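Local coordinates for extracellular solute-binding protein, family 1 (Bifidobacterium longum subsp. infantis, PDB 6FTH), which probably captures human milk oligosaccharides outside the cell and delivers them to an ABC transporter for import, at residues 40-45 against 60-65; 240-245 against 509-514. One frame throughout, in Å; residues are numbered along the deposited sequence.

Interaction 1 of 2, residues 40-45 against 60-65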
loop_
_atom_site.group_PDB
_atom_site.type_symbol
_atom_site.label_atom_id
_atom_site.label_comp_id
_atom_site.label_asym_id
_atom_site.label_seq_id
_atom_site.Cartn_x
_atom_site.Cartn_y
_atom_site.Cartn_z
ATOM N N THR A 40 16.536 8.459 -5.891
ATOM C CA THR A 40 16.639 9.837 -5.442
ATOM C C THR A 40 18.096 10.292 -5.402
ATOM O O THR A 40 19.009 9.500 -5.112
ATOM C CB THR A 40 15.982 9.990 -4.063
ATOM O OG1 THR A 40 16.530 9.030 -3.143
ATOM C CG2 THR A 40 14.486 9.801 -4.153
ATOM N N ASP A 41 18.308 11.566 -5.730
ATOM C CA ASP A 41 19.590 12.228 -5.530
ATOM C C ASP A 41 19.865 12.348 -4.037
ATOM O O ASP A 41 19.005 12.084 -3.180
ATOM C CB ASP A 41 19.561 13.628 -6.165
ATOM C CG ASP A 41 20.949 14.176 -6.504
ATOM O OD1 ASP A 41 21.973 13.605 -6.069
ATOM O OD2 ASP A 41 20.999 15.200 -7.225
ATOM N N LYS A 42 21.103 12.695 -3.716
ATOM C CA LYS A 42 21.447 13.011 -2.344
ATOM C C LYS A 42 20.692 14.271 -1.920
ATOM O O LYS A 42 20.527 15.203 -2.706
ATOM C CB LYS A 42 22.959 13.235 -2.282
ATOM C CG LYS A 42 23.593 13.018 -0.928
ATOM C CD LYS A 42 23.103 14.089 0.018
ATOM C CE LYS A 42 23.899 14.230 1.248
ATOM N NZ LYS A 42 23.090 14.904 2.260
ATOM N N ILE A 43 20.214 14.296 -0.672
ATOM C CA ILE A 43 19.428 15.437 -0.194
ATOM C C ILE A 43 20.229 16.732 -0.247
ATOM O O ILE A 43 19.687 17.798 -0.563
ATOM C CB ILE A 43 18.888 15.174 1.225
ATOM C CG1 ILE A 43 17.933 13.994 1.213
ATOM C CG2 ILE A 43 18.147 16.417 1.762
ATOM C CD1 ILE A 43 17.367 13.657 2.606
ATOM N N ALA A 44 21.513 16.674 0.120
ATOM C CA ALA A 44 22.354 17.868 0.075
ATOM C C ALA A 44 22.377 18.489 -1.314
ATOM O O ALA A 44 22.613 19.696 -1.441
ATOM C CB ALA A 44 23.776 17.542 0.537
ATOM N N ASN A 45 22.138 17.690 -2.360
ATOM C CA ASN A 45 22.099 18.204 -3.727
ATOM C C ASN A 45 20.771 18.846 -4.096
ATOM O O ASN A 45 20.637 19.324 -5.228
ATOM C CB ASN A 45 22.400 17.093 -4.741
ATOM C CG ASN A 45 23.860 16.684 -4.732
ATOM O OD1 ASN A 45 24.714 17.431 -4.249
ATOM N ND2 ASN A 45 24.148 15.493 -5.249
ATOM N N ILE A 60 21.533 21.578 9.690
ATOM C CA ILE A 60 21.036 20.212 9.525
ATOM C C ILE A 60 22.205 19.305 9.180
ATOM O O ILE A 60 22.916 19.526 8.190
ATOM C CB ILE A 60 19.937 20.126 8.459
ATOM C CG1 ILE A 60 18.731 20.974 8.874
ATOM C CG2 ILE A 60 19.537 18.664 8.254
ATOM C CD1 ILE A 60 17.665 21.093 7.805
ATOM N N GLU A 61 22.394 18.274 9.984
ATOM C CA GLU A 61 23.353 17.220 9.682
ATOM C C GLU A 61 22.567 16.039 9.124
ATOM O O GLU A 61 22.002 15.241 9.881
ATOM C CB GLU A 61 24.128 16.859 10.941
ATOM C CG GLU A 61 24.960 18.024 11.453
ATOM C CD GLU A 61 25.971 17.622 12.513
ATOM O OE1 GLU A 61 25.838 16.519 13.093
ATOM O OE2 GLU A 61 26.897 18.419 12.762
ATOM N N TRP A 62 22.540 15.925 7.797
ATOM C CA TRP A 62 21.770 14.878 7.143
ATOM C C TRP A 62 22.525 13.558 7.229
ATOM O O TRP A 62 23.751 13.507 7.066
ATOM C CB TRP A 62 21.538 15.209 5.664
ATOM C CG TRP A 62 20.760 16.473 5.352
ATOM C CD1 TRP A 62 21.269 17.652 4.894
ATOM C CD2 TRP A 62 19.337 16.664 5.434
ATOM N NE1 TRP A 62 20.270 18.561 4.698
ATOM C CE2 TRP A 62 19.071 17.986 5.025
ATOM C CE3 TRP A 62 18.269 15.855 5.827
ATOM C CZ2 TRP A 62 17.793 18.512 4.993
ATOM C CZ3 TRP A 62 17.000 16.383 5.796
ATOM C CH2 TRP A 62 16.772 17.705 5.381
ATOM N N GLN A 63 21.785 12.485 7.495
ATOM C CA GLN A 63 22.289 11.124 7.417
ATOM C C GLN A 63 21.298 10.347 6.567
ATOM O O GLN A 63 20.112 10.297 6.895
ATOM C CB GLN A 63 22.376 10.502 8.810
ATOM C CG GLN A 63 22.924 9.085 8.798
ATOM C CD GLN A 63 22.835 8.413 10.158
ATOM O OE1 GLN A 63 22.608 9.069 11.182
ATOM N NE2 GLN A 63 23.006 7.091 10.172
ATOM N N GLU A 64 21.764 9.769 5.473
ATOM C CA GLU A 64 20.900 9.052 4.550
ATOM C C GLU A 64 21.202 7.563 4.583
ATOM O O GLU A 64 22.365 7.153 4.685
ATOM C CB GLU A 64 21.090 9.570 3.130
ATOM C CG GLU A 64 20.700 11.016 2.979
ATOM C CD GLU A 64 21.087 11.562 1.622
ATOM O OE1 GLU A 64 20.227 11.631 0.729
ATOM O OE2 GLU A 64 22.280 11.887 1.442
ATOM N N VAL A 65 20.150 6.760 4.496
ATOM C CA VAL A 65 20.266 5.308 4.424
ATOM C C VAL A 65 19.234 4.775 3.441
ATOM O O VAL A 65 18.135 5.327 3.304
ATOM C CB VAL A 65 20.073 4.661 5.807
ATOM C CG1 VAL A 65 21.080 5.234 6.791
ATOM C CG2 VAL A 65 18.656 4.887 6.310
#

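Interaction 2 of 2, residues 240-245 against 509-514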
loop_
_atom_site.group_PDB
_atom_site.type_symbol
_atom_site.label_atom_id
_atom_site.label_comp_id
_atom_site.label_asym_id
_atom_site.label_seq_id
_atom_site.Cartn_x
_atom_site.Cartn_y
_atom_site.Cartn_z
ATOM N N GLY A 240 -19.406 -4.750 12.043
ATOM C CA GLY A 240 -18.735 -4.449 13.303
ATOM C C GLY A 240 -18.126 -5.643 14.009
ATOM O O GLY A 240 -17.686 -5.507 15.160
ATOM N N VAL A 241 -18.081 -6.794 13.343
ATOM C CA VAL A 241 -17.572 -8.043 13.903
ATOM C C VAL A 241 -16.309 -8.406 13.137
ATOM O O VAL A 241 -16.338 -8.535 11.903
ATOM C CB VAL A 241 -18.613 -9.168 13.811
ATOM C CG1 VAL A 241 -18.097 -10.450 14.436
ATOM C CG2 VAL A 241 -19.947 -8.735 14.450
ATOM N N VAL A 242 -15.211 -8.587 13.863
ATOM C CA VAL A 242 -13.939 -8.979 13.266
ATOM C C VAL A 242 -13.868 -10.493 13.172
ATOM O O VAL A 242 -14.218 -11.209 14.130
ATOM C CB VAL A 242 -12.778 -8.420 14.098
ATOM C CG1 VAL A 242 -11.468 -9.027 13.611
ATOM C CG2 VAL A 242 -12.735 -6.888 13.995
ATOM N N LYS A 243 -13.395 -10.986 12.029
ATOM C CA LYS A 243 -13.192 -12.401 11.788
ATOM C C LYS A 243 -11.879 -12.596 11.041
ATOM O O LYS A 243 -11.282 -11.649 10.528
ATOM C CB LYS A 243 -14.374 -13.004 11.028
ATOM C CG LYS A 243 -15.695 -12.818 11.780
ATOM C CD LYS A 243 -16.858 -13.286 10.982
ATOM C CE LYS A 243 -18.131 -13.204 11.814
ATOM N NZ LYS A 243 -19.287 -13.775 11.053
ATOM N N SER A 244 -11.427 -13.844 10.989
ATOM C CA SER A 244 -10.348 -14.210 10.081
ATOM C C SER A 244 -10.912 -14.882 8.846
ATOM O O SER A 244 -11.733 -15.791 8.941
ATOM C CB SER A 244 -9.343 -15.155 10.735
ATOM O OG SER A 244 -8.325 -15.536 9.795
ATOM N N PHE A 245 -10.449 -14.450 7.674
ATOM C CA PHE A 245 -10.867 -15.153 6.480
ATOM C C PHE A 245 -10.066 -16.422 6.233
ATOM O O PHE A 245 -10.442 -17.198 5.356
ATOM C CB PHE A 245 -10.892 -14.248 5.237
ATOM C CG PHE A 245 -9.566 -13.601 4.869
ATOM C CD1 PHE A 245 -8.529 -14.330 4.295
ATOM C CD2 PHE A 245 -9.419 -12.232 4.993
ATOM C CE1 PHE A 245 -7.351 -13.710 3.923
ATOM C CE2 PHE A 245 -8.229 -11.594 4.632
ATOM C CZ PHE A 245 -7.201 -12.337 4.069
ATOM N N ILE A 509 -8.089 -10.367 19.777
ATOM C CA ILE A 509 -7.255 -9.178 19.935
ATOM C C ILE A 509 -7.653 -8.097 18.938
ATOM O O ILE A 509 -7.840 -6.931 19.307
ATOM C CB ILE A 509 -5.766 -9.550 19.804
ATOM C CG1 ILE A 509 -5.329 -10.317 21.056
ATOM C CG2 ILE A 509 -4.916 -8.310 19.581
ATOM C CD1 ILE A 509 -3.917 -10.937 20.950
ATOM N N TRP A 510 -7.847 -8.479 17.666
ATOM C CA TRP A 510 -8.236 -7.487 16.672
ATOM C C TRP A 510 -9.631 -6.953 16.960
ATOM O O TRP A 510 -9.882 -5.756 16.792
ATOM C CB TRP A 510 -8.141 -8.053 15.251
ATOM C CG TRP A 510 -6.761 -7.943 14.696
ATOM C CD1 TRP A 510 -5.915 -8.966 14.395
ATOM C CD2 TRP A 510 -6.072 -6.725 14.356
ATOM N NE1 TRP A 510 -4.732 -8.454 13.892
ATOM C CE2 TRP A 510 -4.805 -7.089 13.877
ATOM C CE3 TRP A 510 -6.398 -5.370 14.435
ATOM C CZ2 TRP A 510 -3.862 -6.150 13.449
ATOM C CZ3 TRP A 510 -5.453 -4.429 14.018
ATOM C CH2 TRP A 510 -4.202 -4.830 13.535
ATOM N N GLN A 511 -10.556 -7.813 17.399
ATOM C CA GLN A 511 -11.879 -7.307 17.757
ATOM C C GLN A 511 -11.782 -6.270 18.865
ATOM O O GLN A 511 -12.473 -5.245 18.837
ATOM C CB GLN A 511 -12.801 -8.436 18.195
ATOM C CG GLN A 511 -14.200 -7.966 18.584
ATOM C CD GLN A 511 -15.097 -7.706 17.381
ATOM O OE1 GLN A 511 -15.464 -8.639 16.659
ATOM N NE2 GLN A 511 -15.487 -6.449 17.190
ATOM N N LYS A 512 -10.967 -6.543 19.878
ATOM C CA LYS A 512 -10.839 -5.624 21.004
ATOM C C LYS A 512 -10.350 -4.259 20.550
ATOM O O LYS A 512 -10.927 -3.231 20.912
ATOM C CB LYS A 512 -9.877 -6.210 22.036
ATOM C CG LYS A 512 -9.660 -5.295 23.237
ATOM C CD LYS A 512 -8.763 -5.911 24.265
ATOM C CE LYS A 512 -7.351 -5.961 23.781
ATOM N NZ LYS A 512 -6.384 -6.473 24.815
ATOM N N TRP A 513 -9.267 -4.219 19.783
ATOM C CA TRP A 513 -8.727 -2.919 19.379
ATOM C C TRP A 513 -9.631 -2.240 18.361
ATOM O O TRP A 513 -9.805 -1.016 18.390
ATOM C CB TRP A 513 -7.312 -3.080 18.848
ATOM C CG TRP A 513 -6.377 -3.403 19.966
ATOM C CD1 TRP A 513 -5.829 -4.618 20.252
ATOM C CD2 TRP A 513 -5.985 -2.524 21.023
ATOM N NE1 TRP A 513 -5.092 -4.545 21.422
ATOM C CE2 TRP A 513 -5.187 -3.274 21.916
ATOM C CE3 TRP A 513 -6.235 -1.176 21.308
ATOM C CZ2 TRP A 513 -4.602 -2.705 23.052
ATOM C CZ3 TRP A 513 -5.658 -0.615 22.444
ATOM C CH2 TRP A 513 -4.853 -1.384 23.302
ATOM N N TYR A 514 -10.235 -3.022 17.467
ATOM C CA TYR A 514 -11.236 -2.452 16.577
ATOM C C TYR A 514 -12.338 -1.759 17.374
ATOM O O TYR A 514 -12.750 -0.637 17.052
ATOM C CB TYR A 514 -11.788 -3.571 15.712
ATOM C CG TYR A 514 -12.966 -3.207 14.872
ATOM C CD1 TYR A 514 -12.812 -2.638 13.602
ATOM C CD2 TYR A 514 -14.240 -3.464 15.324
ATOM C CE1 TYR A 514 -13.917 -2.316 12.815
ATOM C CE2 TYR A 514 -15.342 -3.160 14.550
ATOM C CZ TYR A 514 -15.182 -2.585 13.287
ATOM O OH TYR A 514 -16.311 -2.281 12.535
HETATM O O HOH W 1 -15.012 -11.308 16.797
#

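Interaction 1 of 2, residues 40-45 against 60-65
Glu-64 OE1 is gripped by the backbone N-H of Ile-43 and by the ammonium group of Lys-36, which forms a salt bridge to it from the end of strand 29-36. The Ile-43 N to Glu-64 OE1 bond is 3.0 Å long and fairly straight (158° at the hydrogen), and the N-H comes from above the carboxylate plane. A glutamate suits this place because its chain, extended beyond CG, carries the carboxylate from the strand to the start of the 3-10 turn 43-45. Lys-42 NZ also forms a salt bridge with the carboxylate, 3.2 Å from Glu-64 OE2, although the modelled place of that oxygen is doubtful. The positive charge of Lys-36 would be expected to favour the ionised carboxylate.

Strand 59-66 is an outermost strand of a four-stranded mixed sheet and lies parallel to strand 29-36; helix 47-56 joins the two in a beta-alpha-beta crossover, and residues 40-45 belong to the loop leading into that helix. Beside the polar grip, Ile-43 packs on Trp-62. Its CG2, anti to the backbone N, sits over the six-membered ring in a CH-pi contact, 3.7 Å from the centroid and 10° off the normal. Ile-60 CG2 covers the opposite face, so the indole is sandwiched between two branched aliphatic side chains, while Ala-49 of helix 47-56 touches both Ile-43 and Trp-62. Within the loop, Asp-41 OD1 accepts from Lys-42 N and, at 3.0 Å, from Asn-45 ND2, both on the same face of the carboxylate, linking Asp-41 to Asn-45, the last residue of the 3-10 segment.

Interaction 2 of 2, residues 240-245 against 509-514
Over one face of the Tyr-514 ring lies Val-242 CG2, in a CH-pi contact 4.2 Å from the centroid and displaced toward CG, from which it is 3.8 Å away. The phenol's far end reaches Gly-240: Tyr-514 OH is 3.3 Å from Gly-240 CA, and the hydroxyl is hydrogen-bonded to Val-445 O. The positive phi of Gly-240 (78°) is one that glycine adopts more readily than other residues. The other methyl of Val-242, CG1, rests on Trp-510 CB, so the branched valine spreads its two arms over successive turns of the helix.

Gln-511 bridges to the strand with both ends of its amide. Its NE2 donates to Gly-240 O at 3.1 Å, and also to Asp-515 OD1 on the same helix; its OE1 accepts from Val-242 N at 2.8 Å, the N-H coming from above the carbonyl plane. A bend at chi2 (80°) turns CD toward the strand, and a water donating to both Val-242 O and Gln-511 OE1 adds a further link. An alanine here removes the amide, and would probably leave Val-242 N without its side-chain acceptor, Gly-240 O with Lys-519 but not the amide, and the water without one of its two acceptors.

Strand 241-244 runs nearly antiparallel to helix segment 509-514, at 153°, their axes 7.8 Å apart. Strand 235-238 pairs with it in a small hairpin and sends Phe-235 against the Trp-510 ring, while helix 457-484 packs against Ile-509 and Trp-510.

From the N terminus, the chain runs through strand 29-36 and the loop holding residues 40-45, passes along helix 47-56 and returns in strand 59-66, where interaction 1 closes a short, mostly helical loop. Interaction 2 opens much later, at the hairpin strand 241-244, and closes only when helix 503-518 arrives near the C terminus, spanning 263 intervening residues. The two loops follow in series, neither enclosing nor crossing the other. Interaction 1 is local, tying the loop at the start of the crossover to the outermost strand it leads to; interaction 2 joins the hairpin to the C-terminal helix. They lie on opposite sides of the chain's centre, about 42 Å between centres, without touching.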